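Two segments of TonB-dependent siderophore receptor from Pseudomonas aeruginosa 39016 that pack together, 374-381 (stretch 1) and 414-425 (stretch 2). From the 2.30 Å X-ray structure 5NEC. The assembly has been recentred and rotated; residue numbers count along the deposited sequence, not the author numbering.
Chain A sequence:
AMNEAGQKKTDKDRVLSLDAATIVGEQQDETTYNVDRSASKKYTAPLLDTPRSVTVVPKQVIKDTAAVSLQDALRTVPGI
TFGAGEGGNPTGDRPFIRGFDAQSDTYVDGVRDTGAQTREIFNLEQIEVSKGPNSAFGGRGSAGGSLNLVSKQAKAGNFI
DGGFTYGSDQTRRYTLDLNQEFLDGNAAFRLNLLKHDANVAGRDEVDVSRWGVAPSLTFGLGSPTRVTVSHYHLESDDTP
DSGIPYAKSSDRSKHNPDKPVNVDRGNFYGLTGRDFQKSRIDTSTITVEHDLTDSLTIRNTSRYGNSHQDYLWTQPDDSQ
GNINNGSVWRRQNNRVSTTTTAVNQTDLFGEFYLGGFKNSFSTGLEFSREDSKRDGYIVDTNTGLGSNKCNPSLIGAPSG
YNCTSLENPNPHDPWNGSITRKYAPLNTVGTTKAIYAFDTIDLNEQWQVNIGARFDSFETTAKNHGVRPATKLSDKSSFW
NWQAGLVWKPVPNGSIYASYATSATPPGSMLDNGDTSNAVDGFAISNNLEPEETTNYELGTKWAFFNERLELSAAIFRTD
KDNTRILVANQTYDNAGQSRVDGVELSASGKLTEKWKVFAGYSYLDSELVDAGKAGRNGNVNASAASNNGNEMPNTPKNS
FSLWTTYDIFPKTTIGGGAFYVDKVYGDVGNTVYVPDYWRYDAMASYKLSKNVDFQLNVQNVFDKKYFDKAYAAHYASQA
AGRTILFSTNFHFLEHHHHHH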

ATOM      1  N   ARG A 374       4.761  20.572  -8.895  1.00 48.36           N
ATOM      2  CA  ARG A 374       6.045  19.893  -8.644  1.00 49.58           C
ATOM      3  C   ARG A 374       7.216  20.876  -8.758  1.00 46.37           C
ATOM      4  O   ARG A 374       7.427  21.470  -9.798  1.00 46.41           O
ATOM      5  CB  ARG A 374       6.237  18.681  -9.577  1.00 55.65           C
ATOM      6  CG  ARG A 374       7.441  17.801  -9.158  1.00 64.99           C
ATOM      7  CD  ARG A 374       7.732  16.556  -9.998  1.00 71.40           C
ATOM      8  NE  ARG A 374       7.879  16.829 -11.440  1.00 76.85           N
ATOM      9  CZ  ARG A 374       8.984  17.251 -12.068  1.00 80.21           C
ATOM     10  NH1 ARG A 374      10.119  17.490 -11.408  1.00 83.41           N
ATOM     11  NH2 ARG A 374       8.947  17.452 -13.392  1.00 82.26           N
ATOM     12  N   ASP A 375       7.965  21.056  -7.677  1.00 45.09           N
ATOM     13  CA  ASP A 375       9.171  21.895  -7.673  1.00 44.37           C
ATOM     14  C   ASP A 375      10.335  21.061  -7.096  1.00 41.86           C
ATOM     15  O   ASP A 375      10.249  19.856  -7.053  1.00 41.45           O
ATOM     16  CB  ASP A 375       8.907  23.185  -6.873  1.00 44.24           C
ATOM     17  CG  ASP A 375       9.889  24.337  -7.237  1.00 44.83           C
ATOM     18  OD1 ASP A 375      10.061  24.634  -8.435  1.00 46.68           O
ATOM     19  OD2 ASP A 375      10.498  24.945  -6.317  1.00 42.77           O
ATOM     20  N   GLY A 376      11.428  21.691  -6.691  1.00 42.59           N
ATOM     21  CA  GLY A 376      12.546  21.003  -6.080  1.00 42.55           C
ATOM     22  C   GLY A 376      13.569  21.978  -5.532  1.00 42.90           C
ATOM     23  O   GLY A 376      13.270  23.151  -5.360  1.00 42.14           O
ATOM     24  N   TYR A 377      14.771  21.476  -5.258  1.00 41.28           N
ATOM     25  CA  TYR A 377      15.887  22.256  -4.751  1.00 41.46           C
ATOM     26  C   TYR A 377      17.054  22.181  -5.739  1.00 41.98           C
ATOM     27  O   TYR A 377      17.129  21.264  -6.525  1.00 42.12           O
ATOM     28  CB  TYR A 377      16.369  21.711  -3.403  1.00 41.29           C
ATOM     29  CG  TYR A 377      15.398  21.844  -2.264  1.00 40.37           C
ATOM     30  CD1 TYR A 377      15.318  23.027  -1.513  1.00 41.09           C
ATOM     31  CD2 TYR A 377      14.566  20.788  -1.909  1.00 41.34           C
ATOM     32  CE1 TYR A 377      14.425  23.161  -0.456  1.00 40.18           C
ATOM     33  CE2 TYR A 377      13.668  20.908  -0.856  1.00 42.41           C
ATOM     34  CZ  TYR A 377      13.597  22.098  -0.138  1.00 41.94           C
ATOM     35  OH  TYR A 377      12.720  22.189   0.913  1.00 42.17           O
ATOM     36  N   ILE A 378      17.933  23.176  -5.699  1.00 42.84           N
ATOM     37  CA  ILE A 378      19.191  23.194  -6.404  1.00 41.53           C
ATOM     38  C   ILE A 378      20.245  23.066  -5.327  1.00 40.04           C
ATOM     39  O   ILE A 378      20.275  23.874  -4.412  1.00 39.08           O
ATOM     40  CB  ILE A 378      19.399  24.541  -7.144  1.00 45.06           C
ATOM     41  CG1 ILE A 378      18.341  24.750  -8.224  1.00 47.95           C
ATOM     42  CG2 ILE A 378      20.802  24.653  -7.742  1.00 44.76           C
ATOM     43  CD1 ILE A 378      18.070  26.224  -8.445  1.00 49.62           C
ATOM     44  N   VAL A 379      21.102  22.057  -5.434  1.00 40.89           N
ATOM     45  CA  VAL A 379      22.021  21.702  -4.349  1.00 42.44           C
ATOM     46  C   VAL A 379      23.435  21.500  -4.907  1.00 45.18           C
ATOM     47  O   VAL A 379      23.615  20.802  -5.888  1.00 46.22           O
ATOM     48  CB  VAL A 379      21.603  20.404  -3.645  1.00 41.52           C
ATOM     49  CG1 VAL A 379      22.467  20.140  -2.414  1.00 42.31           C
ATOM     50  CG2 VAL A 379      20.123  20.428  -3.265  1.00 43.41           C
ATOM     51  N   ASP A 380      24.431  22.101  -4.273  1.00 46.92           N
ATOM     52  CA  ASP A 380      25.816  21.875  -4.655  1.00 48.50           C
ATOM     53  C   ASP A 380      26.346  20.585  -4.018  1.00 45.42           C
ATOM     54  O   ASP A 380      26.573  20.537  -2.804  1.00 46.69           O
ATOM     55  CB  ASP A 380      26.680  23.065  -4.219  1.00 53.14           C
ATOM     56  CG  ASP A 380      28.099  23.014  -4.777  1.00 55.52           C
ATOM     57  OD1 ASP A 380      28.422  22.129  -5.622  1.00 55.94           O
ATOM     58  OD2 ASP A 380      28.878  23.901  -4.360  1.00 58.79           O
ATOM     59  N   THR A 381      26.539  19.553  -4.842  1.00 42.71           N
ATOM     60  CA  THR A 381      27.215  18.326  -4.424  1.00 42.53           C
ATOM     61  C   THR A 381      28.576  18.057  -5.137  1.00 42.68           C
ATOM     62  O   THR A 381      29.035  16.915  -5.205  1.00 43.36           O
ATOM     63  CB  THR A 381      26.294  17.121  -4.631  1.00 40.90           C
ATOM     64  OG1 THR A 381      25.921  17.067  -6.004  1.00 39.91           O
ATOM     65  CG2 THR A 381      25.042  17.229  -3.720  1.00 41.53           C
TER
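Stretch 2 (414-425) PWNGSITRKYAP

Stretch 2 lies beside stretch 1 as an antiparallel partner: strand 419-421 runs against strand 377-379, their directions 156° apart and their axes 4.5 Å apart at closest approach. Beyond this short ladder both ends of stretch 2 leave strand conformation.

At the start of stretch 1, the CB of Arg374 points away, but Arg374 O lies 3.1 Å from Pro425 CA. Asp375 points toward stretch 2, where its carboxylate gathers several donors. Arg421 NE forms a salt bridge to Asp375 OD2 at 2.9 Å, and Arg421 NH2 adds a hydrogen bond to the same oxygen at 3.1 Å. Past Arg421, stretch 2 leaves the strand; Lys422 has phi/psi near -65/-41° and Tyr423 near 51/40°. Tyr423 N donates to Asp375 OD2 at 2.9 Å and Ala424 N to Asp375 OD1 at 2.8 Å. A short acidic side chain, buried, thus pairs with a positive charge and satisfies two amides.

Gly376 has a nearly fully extended backbone (phi/psi -172/-164°), which glycine, lacking CB, adopts readily; Gly376 O accepts a hydrogen bond from Lys422 N (3.0 Å). Tyr377 pairs with Arg421, their CA atoms 4.2 Å apart. The aromatic ring offers a broad face to the aliphatic part of the arginine: Arg421 CD sits 3.9 Å from the Tyr377 ring centroid, while Ile419 CG2 approaches Tyr377 CD1 at 3.5 Å.

Ile378 forms the hydrogen-bonded pair with Thr420, Ile378 N to Thr420 O at 2.7 Å and Thr420 N to Ile378 O at 3.1 Å. Both beta-branched side chains suit extended backbone and share one face; there Ile378 CG1 also meets Lys422 CG at 3.8 Å.

Val379 and Ile419 share the other face. Branched and apolar, Val379 suits a strand and packs CG1 against Trp415 CZ2 at 3.7 Å. Asp380 N hydrogen-bonds Ser418 O (3.2 Å). On the surface, its carboxylate can accept from water, which links Asp380 OD2 (2.7 Å from the water O) to Ser418 N (3.0 Å from it).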

ATOM      1  N   PRO A 414      29.787  17.666   8.639  1.00 44.98           N
ATOM      2  CA  PRO A 414      29.212  19.021   8.520  1.00 43.81           C
ATOM      3  C   PRO A 414      29.227  19.528   7.078  1.00 44.92           C
ATOM      4  O   PRO A 414      29.890  20.537   6.747  1.00 46.34           O
ATOM      5  CB  PRO A 414      30.131  19.855   9.413  1.00 43.40           C
ATOM      6  CG  PRO A 414      31.464  19.202   9.260  1.00 43.25           C
ATOM      7  CD  PRO A 414      31.195  17.731   9.084  1.00 43.40           C
ATOM      8  N   TRP A 415      28.510  18.810   6.218  1.00 43.86           N
ATOM      9  CA  TRP A 415      28.266  19.252   4.842  1.00 44.06           C
ATOM     10  C   TRP A 415      27.675  20.677   4.865  1.00 46.40           C
ATOM     11  O   TRP A 415      26.919  21.020   5.758  1.00 45.16           O
ATOM     12  CB  TRP A 415      27.318  18.249   4.164  1.00 41.28           C
ATOM     13  CG  TRP A 415      26.985  18.564   2.765  1.00 40.08           C
ATOM     14  CD1 TRP A 415      27.601  18.101   1.650  1.00 39.36           C
ATOM     15  CD2 TRP A 415      25.924  19.403   2.317  1.00 39.85           C
ATOM     16  NE1 TRP A 415      27.010  18.621   0.529  1.00 40.45           N
ATOM     17  CE2 TRP A 415      25.968  19.418   0.916  1.00 39.90           C
ATOM     18  CE3 TRP A 415      24.945  20.153   2.970  1.00 40.17           C
ATOM     19  CZ2 TRP A 415      25.068  20.151   0.154  1.00 41.99           C
ATOM     20  CZ3 TRP A 415      24.061  20.880   2.222  1.00 41.07           C
ATOM     21  CH2 TRP A 415      24.123  20.882   0.824  1.00 41.25           C
ATOM     22  N   ASN A 416      28.022  21.518   3.907  1.00 50.87           N
ATOM     23  CA  ASN A 416      27.503  22.887   3.915  1.00 52.29           C
ATOM     24  C   ASN A 416      27.465  23.540   2.540  1.00 50.59           C
ATOM     25  O   ASN A 416      27.834  24.695   2.398  1.00 52.69           O
ATOM     26  CB  ASN A 416      28.320  23.745   4.893  1.00 55.51           C
ATOM     27  CG  ASN A 416      27.653  25.081   5.209  1.00 58.71           C
ATOM     28  OD1 ASN A 416      26.437  25.264   5.038  1.00 60.16           O
ATOM     29  ND2 ASN A 416      28.453  26.029   5.675  1.00 61.87           N
ATOM     30  N   GLY A 417      27.006  22.805   1.540  1.00 49.53           N
ATOM     31  CA  GLY A 417      26.758  23.357   0.211  1.00 50.21           C
ATOM     32  C   GLY A 417      25.478  24.188   0.190  1.00 51.70           C
ATOM     33  O   GLY A 417      24.638  24.089   1.098  1.00 49.92           O
ATOM     34  N   SER A 418      25.312  24.995  -0.855  1.00 51.93           N
ATOM     35  CA  SER A 418      24.095  25.794  -0.993  1.00 54.82           C
ATOM     36  C   SER A 418      22.891  24.899  -1.306  1.00 55.06           C
ATOM     37  O   SER A 418      23.011  23.935  -2.058  1.00 55.65           O
ATOM     38  CB  SER A 418      24.259  26.858  -2.079  1.00 56.22           C
ATOM     39  OG  SER A 418      24.694  26.265  -3.284  1.00 57.95           O
ATOM     40  N   ILE A 419      21.767  25.210  -0.668  1.00 53.54           N
ATOM     41  CA  ILE A 419      20.461  24.636  -0.964  1.00 51.83           C
ATOM     42  C   ILE A 419      19.548  25.822  -1.275  1.00 52.11           C
ATOM     43  O   ILE A 419      19.299  26.643  -0.403  1.00 51.55           O
ATOM     44  CB  ILE A 419      19.882  23.884   0.260  1.00 50.50           C
ATOM     45  CG1 ILE A 419      20.803  22.735   0.683  1.00 50.38           C
ATOM     46  CG2 ILE A 419      18.497  23.311  -0.038  1.00 51.56           C
ATOM     47  CD1 ILE A 419      20.362  22.020   1.948  1.00 48.65           C
ATOM     48  N   THR A 420      19.053  25.927  -2.501  1.00 52.15           N
ATOM     49  CA  THR A 420      17.993  26.890  -2.797  1.00 52.30           C
ATOM     50  C   THR A 420      16.850  26.178  -3.516  1.00 51.44           C
ATOM     51  O   THR A 420      17.087  25.263  -4.291  1.00 52.99           O
ATOM     52  CB  THR A 420      18.521  28.087  -3.630  1.00 53.81           C
ATOM     53  OG1 THR A 420      19.117  27.616  -4.840  1.00 53.70           O
ATOM     54  CG2 THR A 420      19.566  28.887  -2.841  1.00 54.94           C
ATOM     55  N   ARG A 421      15.614  26.584  -3.239  1.00 50.03           N
ATOM     56  CA  ARG A 421      14.446  26.157  -4.016  1.00 48.75           C
ATOM     57  C   ARG A 421      14.567  26.639  -5.473  1.00 47.94           C
ATOM     58  O   ARG A 421      15.056  27.734  -5.713  1.00 48.12           O
ATOM     59  CB  ARG A 421      13.164  26.729  -3.401  1.00 48.45           C
ATOM     60  CG  ARG A 421      12.642  25.998  -2.181  1.00 48.32           C
ATOM     61  CD  ARG A 421      12.010  24.663  -2.567  1.00 49.93           C
ATOM     62  NE  ARG A 421      10.835  24.817  -3.434  1.00 50.17           N
ATOM     63  CZ  ARG A 421       9.615  25.181  -3.025  1.00 49.76           C
ATOM     64  NH1 ARG A 421       9.389  25.443  -1.747  1.00 47.75           N
ATOM     65  NH2 ARG A 421       8.601  25.281  -3.897  1.00 50.37           N
ATOM     66  N   LYS A 422      14.135  25.814  -6.428  1.00 46.92           N
ATOM     67  CA  LYS A 422      14.056  26.208  -7.844  1.00 48.23           C
ATOM     68  C   LYS A 422      13.034  27.312  -8.057  1.00 45.93           C
ATOM     69  O   LYS A 422      13.260  28.209  -8.849  1.00 47.20           O
ATOM     70  CB  LYS A 422      13.635  25.029  -8.745  1.00 51.17           C
ATOM     71  CG  LYS A 422      14.694  23.991  -8.966  1.00 55.52           C
ATOM     72  CD  LYS A 422      14.233  22.874  -9.892  1.00 58.18           C
ATOM     73  CE  LYS A 422      15.289  21.764  -9.919  1.00 61.39           C
ATOM     74  NZ  LYS A 422      14.748  20.450 -10.375  1.00 62.94           N
ATOM     75  N   TYR A 423      11.894  27.202  -7.373  1.00 43.59           N
ATOM     76  CA  TYR A 423      10.765  28.090  -7.559  1.00 42.26           C
ATOM     77  C   TYR A 423      10.372  28.219  -9.034  1.00 41.66           C
ATOM     78  O   TYR A 423      10.015  29.280  -9.496  1.00 41.56           O
ATOM     79  CB  TYR A 423      11.054  29.437  -6.908  1.00 41.42           C
ATOM     80  CG  TYR A 423      10.962  29.436  -5.395  1.00 40.34           C
ATOM     81  CD1 TYR A 423       9.836  28.896  -4.733  1.00 39.46           C
ATOM     82  CD2 TYR A 423      11.985  29.997  -4.605  1.00 38.68           C
ATOM     83  CE1 TYR A 423       9.746  28.909  -3.349  1.00 38.67           C
ATOM     84  CE2 TYR A 423      11.894  30.013  -3.215  1.00 37.81           C
ATOM     85  CZ  TYR A 423      10.770  29.479  -2.605  1.00 38.43           C
ATOM     86  OH  TYR A 423      10.642  29.476  -1.250  1.00 40.63           O
ATOM     87  N   ALA A 424      10.429  27.096  -9.749  1.00 41.56           N
ATOM     88  CA  ALA A 424      10.140  27.038 -11.174  1.00 40.69           C
ATOM     89  C   ALA A 424       9.390  25.741 -11.430  1.00 39.73           C
ATOM     90  O   ALA A 424       9.904  24.832 -12.061  1.00 40.98           O
ATOM     91  CB  ALA A 424      11.440  27.103 -11.970  1.00 40.64           C
ATOM     92  N   PRO A 425       8.148  25.655 -10.933  1.00 38.08           N
ATOM     93  CA  PRO A 425       7.452  24.387 -10.865  1.00 37.37           C
ATOM     94  C   PRO A 425       6.799  23.900 -12.157  1.00 36.31           C
ATOM     95  O   PRO A 425       6.562  24.685 -13.052  1.00 34.98           O
ATOM     96  CB  PRO A 425       6.355  24.668  -9.834  1.00 37.72           C
ATOM     97  CG  PRO A 425       6.041  26.091 -10.038  1.00 37.60           C
ATOM     98  CD  PRO A 425       7.312  26.761 -10.433  1.00 37.92           C
TER
HETATM   99  O   HOH W   1      27.848  25.377  -2.319  1.00 52.93           O